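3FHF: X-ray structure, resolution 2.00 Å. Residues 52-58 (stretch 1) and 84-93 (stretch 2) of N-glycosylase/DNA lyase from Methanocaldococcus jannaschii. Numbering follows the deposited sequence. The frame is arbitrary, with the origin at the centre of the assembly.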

# COMPACT_ATOMS: atom_id res chain seq x y z
N ILE A 52 -4.07 -7.87 -1.48
CA ILE A 52 -3.63 -9.26 -1.41
C ILE A 52 -3.06 -9.67 -2.77
O ILE A 52 -2.13 -10.48 -2.85
N LEU A 53 -3.62 -9.11 -3.84
CA LEU A 53 -3.18 -9.42 -5.19
C LEU A 53 -1.94 -8.67 -5.69
O LEU A 53 -1.28 -9.13 -6.63
N THR A 54 -1.64 -7.54 -5.07
CA THR A 54 -0.50 -6.70 -5.46
C THR A 54 0.86 -7.39 -5.60
O THR A 54 1.57 -7.17 -6.59
N ALA A 55 1.23 -8.19 -4.61
CA ALA A 55 2.52 -8.89 -4.63
C ALA A 55 2.75 -9.66 -5.93
O ALA A 55 1.92 -10.47 -6.34
N ASN A 56 3.89 -9.40 -6.56
CA ASN A 56 4.26 -10.07 -7.81
C ASN A 56 3.28 -9.72 -8.92
O ASN A 56 3.02 -10.54 -9.80
N PHE A 57 2.75 -8.50 -8.89
CA PHE A 57 1.79 -8.09 -9.90
C PHE A 57 1.92 -6.60 -10.19
O PHE A 57 2.93 -5.98 -9.86
N THR A 58 0.89 -6.03 -10.80
CA THR A 58 0.89 -4.61 -11.14
C THR A 58 -0.36 -3.93 -10.57
O THR A 58 -1.43 -4.53 -10.54
N LYS A 84 -10.71 -17.49 -12.38
CA LYS A 84 -10.67 -16.15 -12.94
C LYS A 84 -9.30 -15.52 -12.77
O LYS A 84 -8.81 -14.84 -13.67
N LEU A 85 -8.67 -15.76 -11.63
CA LEU A 85 -7.36 -15.19 -11.36
C LEU A 85 -6.31 -15.77 -12.32
O LEU A 85 -5.44 -15.05 -12.81
N LYS A 86 -6.41 -17.07 -12.59
CA LYS A 86 -5.47 -17.71 -13.50
C LYS A 86 -5.63 -17.13 -14.90
O LYS A 86 -4.65 -16.80 -15.56
N ASN A 87 -6.88 -17.01 -15.35
CA ASN A 87 -7.17 -16.49 -16.67
C ASN A 87 -6.94 -14.99 -16.80
O ASN A 87 -6.76 -14.48 -17.91
N LEU A 88 -6.93 -14.28 -15.68
CA LEU A 88 -6.71 -12.85 -15.71
C LEU A 88 -5.23 -12.48 -15.73
O LEU A 88 -4.88 -11.30 -15.81
N GLY A 89 -4.37 -13.48 -15.65
CA GLY A 89 -2.94 -13.22 -15.70
C GLY A 89 -2.12 -13.36 -14.42
O GLY A 89 -0.89 -13.29 -14.48
N HIS A 90 -2.77 -13.54 -13.28
CA HIS A 90 -2.02 -13.66 -12.03
C HIS A 90 -1.32 -15.01 -11.93
O HIS A 90 -1.95 -16.06 -12.04
N ARG A 91 -0.01 -14.97 -11.70
CA ARG A 91 0.78 -16.19 -11.60
C ARG A 91 0.54 -16.98 -10.32
O ARG A 91 0.76 -18.19 -10.28
N PHE A 92 0.11 -16.30 -9.26
CA PHE A 92 -0.15 -16.99 -7.99
C PHE A 92 -1.64 -17.14 -7.72
O PHE A 92 -2.08 -17.08 -6.57
N TYR A 93 -2.41 -17.36 -8.78
CA TYR A 93 -3.86 -17.51 -8.66
C TYR A 93 -4.31 -18.47 -7.57
O TYR A 93 -5.29 -18.19 -6.86

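Packing of residues 52-58 against 84-93 in the N-glycosylase/DNA lyase of Methanocaldococcus jannaschii, a contact that buries 397 Å² and centres on His90, Asn56 and Phe57. His90 gives up the most surface. Its CA-to-CB bond runs sideways, but with chi1 t (-153°) and chi2 at -60° the imidazole reaches stretch 1, where NE2 donates a hydrogen bond to Leu53 O (3.0 Å between NE2 and O, 153° at the hydrogen), the carbonyl lying near the plane of the ring. The other ring nitrogen, ND1, accepts from Phe92 N (3.0 Å from N to ND1), within the type I turn from His90 to Tyr93. Both ring nitrogens are thus engaged, which fixes the orientation of the imidazole: NE2 carries a proton and ND1 offers its lone pair.

Phe57, at the end of the type II turn that starts at Thr54, points toward stretch 2 with chi1 t and lays its ring over one face of the imidazole in an offset stack, centroids 4.7 Å apart and planes at 23°; Phe57 CG lies 3.9 Å from His90 CD2. At the edge of the phenyl ring, CE1 approaches Gly89 O at 4.0 Å. Gly89, with phi 107°, closes the preceding helix in a Schellman motif.

Asn56 also points toward stretch 2, chi1 m, and its CB packs 3.7 Å from CE1 of Phe92 (chi1 m). One water joins the backbones here, donating to Asn56 O (3.1 Å from the water oxygen) and accepting from Arg91 N (2.9 Å) and Arg91 NE (3.0 Å). Deeper in, Leu53 and Leu85, both m,t, meet through their methyls, Leu53 CD2 to Leu85 CD2 at 4.1 Å; the same Leu53 methyl lies 4.0 Å from His90 CD2, joining this apolar patch to the imidazole.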

# COMPACT_ATOMS: atom_id res chain seq x y z
CB ILE A 52 -4.80 -10.21 -1.06
CG1 ILE A 52 -5.17 -10.07 0.41
CG2 ILE A 52 -4.41 -11.66 -1.39
CD1 ILE A 52 -6.32 -10.98 0.84
CB LEU A 53 -4.33 -9.17 -6.18
CG LEU A 53 -5.62 -9.97 -6.01
CD1 LEU A 53 -6.66 -9.44 -6.99
CD2 LEU A 53 -5.34 -11.46 -6.27
CB THR A 54 -0.33 -5.50 -4.49
OG1 THR A 54 -1.46 -4.62 -4.62
CG2 THR A 54 0.95 -4.73 -4.79
CB ALA A 55 2.62 -9.83 -3.44
CB ASN A 56 4.28 -11.58 -7.62
CG ASN A 56 5.17 -12.01 -6.47
OD1 ASN A 56 6.39 -11.84 -6.52
ND2 ASN A 56 4.57 -12.57 -5.43
CB PHE A 57 0.37 -8.42 -9.40
CG PHE A 57 -0.63 -8.66 -10.50
CD1 PHE A 57 -0.35 -9.55 -11.54
CD2 PHE A 57 -1.86 -8.01 -10.49
CE1 PHE A 57 -1.29 -9.80 -12.54
CE2 PHE A 57 -2.80 -8.25 -11.49
CZ PHE A 57 -2.52 -9.14 -12.52
CB THR A 58 0.93 -4.41 -12.67
OG1 THR A 58 2.25 -4.73 -13.15
CG2 THR A 58 0.60 -2.99 -13.04
CB LYS A 84 -11.74 -15.27 -12.30
CG LYS A 84 -13.15 -15.69 -12.67
CD LYS A 84 -14.18 -14.70 -12.18
CE LYS A 84 -15.58 -15.12 -12.62
NZ LYS A 84 -16.60 -14.11 -12.22
CB LEU A 85 -6.95 -15.45 -9.91
CG LEU A 85 -7.80 -14.74 -8.84
CD1 LEU A 85 -7.29 -15.09 -7.45
CD2 LEU A 85 -7.76 -13.23 -9.07
CB LYS A 86 -5.71 -19.22 -13.54
CG LYS A 86 -4.75 -19.96 -14.47
CD LYS A 86 -5.08 -21.43 -14.57
CE LYS A 86 -4.14 -22.14 -15.53
NZ LYS A 86 -4.50 -23.58 -15.71
CB ASN A 87 -8.62 -16.82 -17.06
CG ASN A 87 -8.84 -18.30 -17.31
OD1 ASN A 87 -8.12 -18.92 -18.09
ND2 ASN A 87 -9.84 -18.88 -16.64
CB LEU A 88 -7.43 -12.18 -14.53
CG LEU A 88 -8.95 -12.10 -14.71
CD1 LEU A 88 -9.61 -11.61 -13.43
CD2 LEU A 88 -9.28 -11.18 -15.87
CB HIS A 90 -2.94 -13.46 -10.82
CG HIS A 90 -2.23 -12.94 -9.61
ND1 HIS A 90 -1.19 -13.62 -9.01
CD2 HIS A 90 -2.38 -11.79 -8.91
CE1 HIS A 90 -0.73 -12.90 -7.99
NE2 HIS A 90 -1.44 -11.79 -7.91
CB ARG A 91 2.27 -15.86 -11.72
CG ARG A 91 2.66 -15.27 -13.06
CD ARG A 91 4.13 -14.90 -13.07
NE ARG A 91 4.42 -13.88 -12.07
CZ ARG A 91 5.65 -13.55 -11.67
NH1 ARG A 91 6.70 -14.16 -12.18
NH2 ARG A 91 5.81 -12.60 -10.75
CB PHE A 92 0.51 -16.24 -6.83
CG PHE A 92 2.01 -16.17 -6.93
CD1 PHE A 92 2.63 -15.26 -7.78
CD2 PHE A 92 2.81 -17.05 -6.20
CE1 PHE A 92 4.02 -15.23 -7.91
CE2 PHE A 92 4.20 -17.03 -6.32
CZ PHE A 92 4.80 -16.12 -7.18
CB TYR A 93 -4.46 -17.95 -10.01
CG TYR A 93 -3.91 -19.24 -10.57
CD1 TYR A 93 -2.63 -19.31 -11.12
CD2 TYR A 93 -4.69 -20.40 -10.59
CE1 TYR A 93 -2.13 -20.49 -11.68
CE2 TYR A 93 -4.20 -21.59 -11.13
CZ TYR A 93 -2.93 -21.63 -11.68
OH TYR A 93 -2.45 -22.80 -12.22
O HOH W 1 1.75 -12.67 -11.58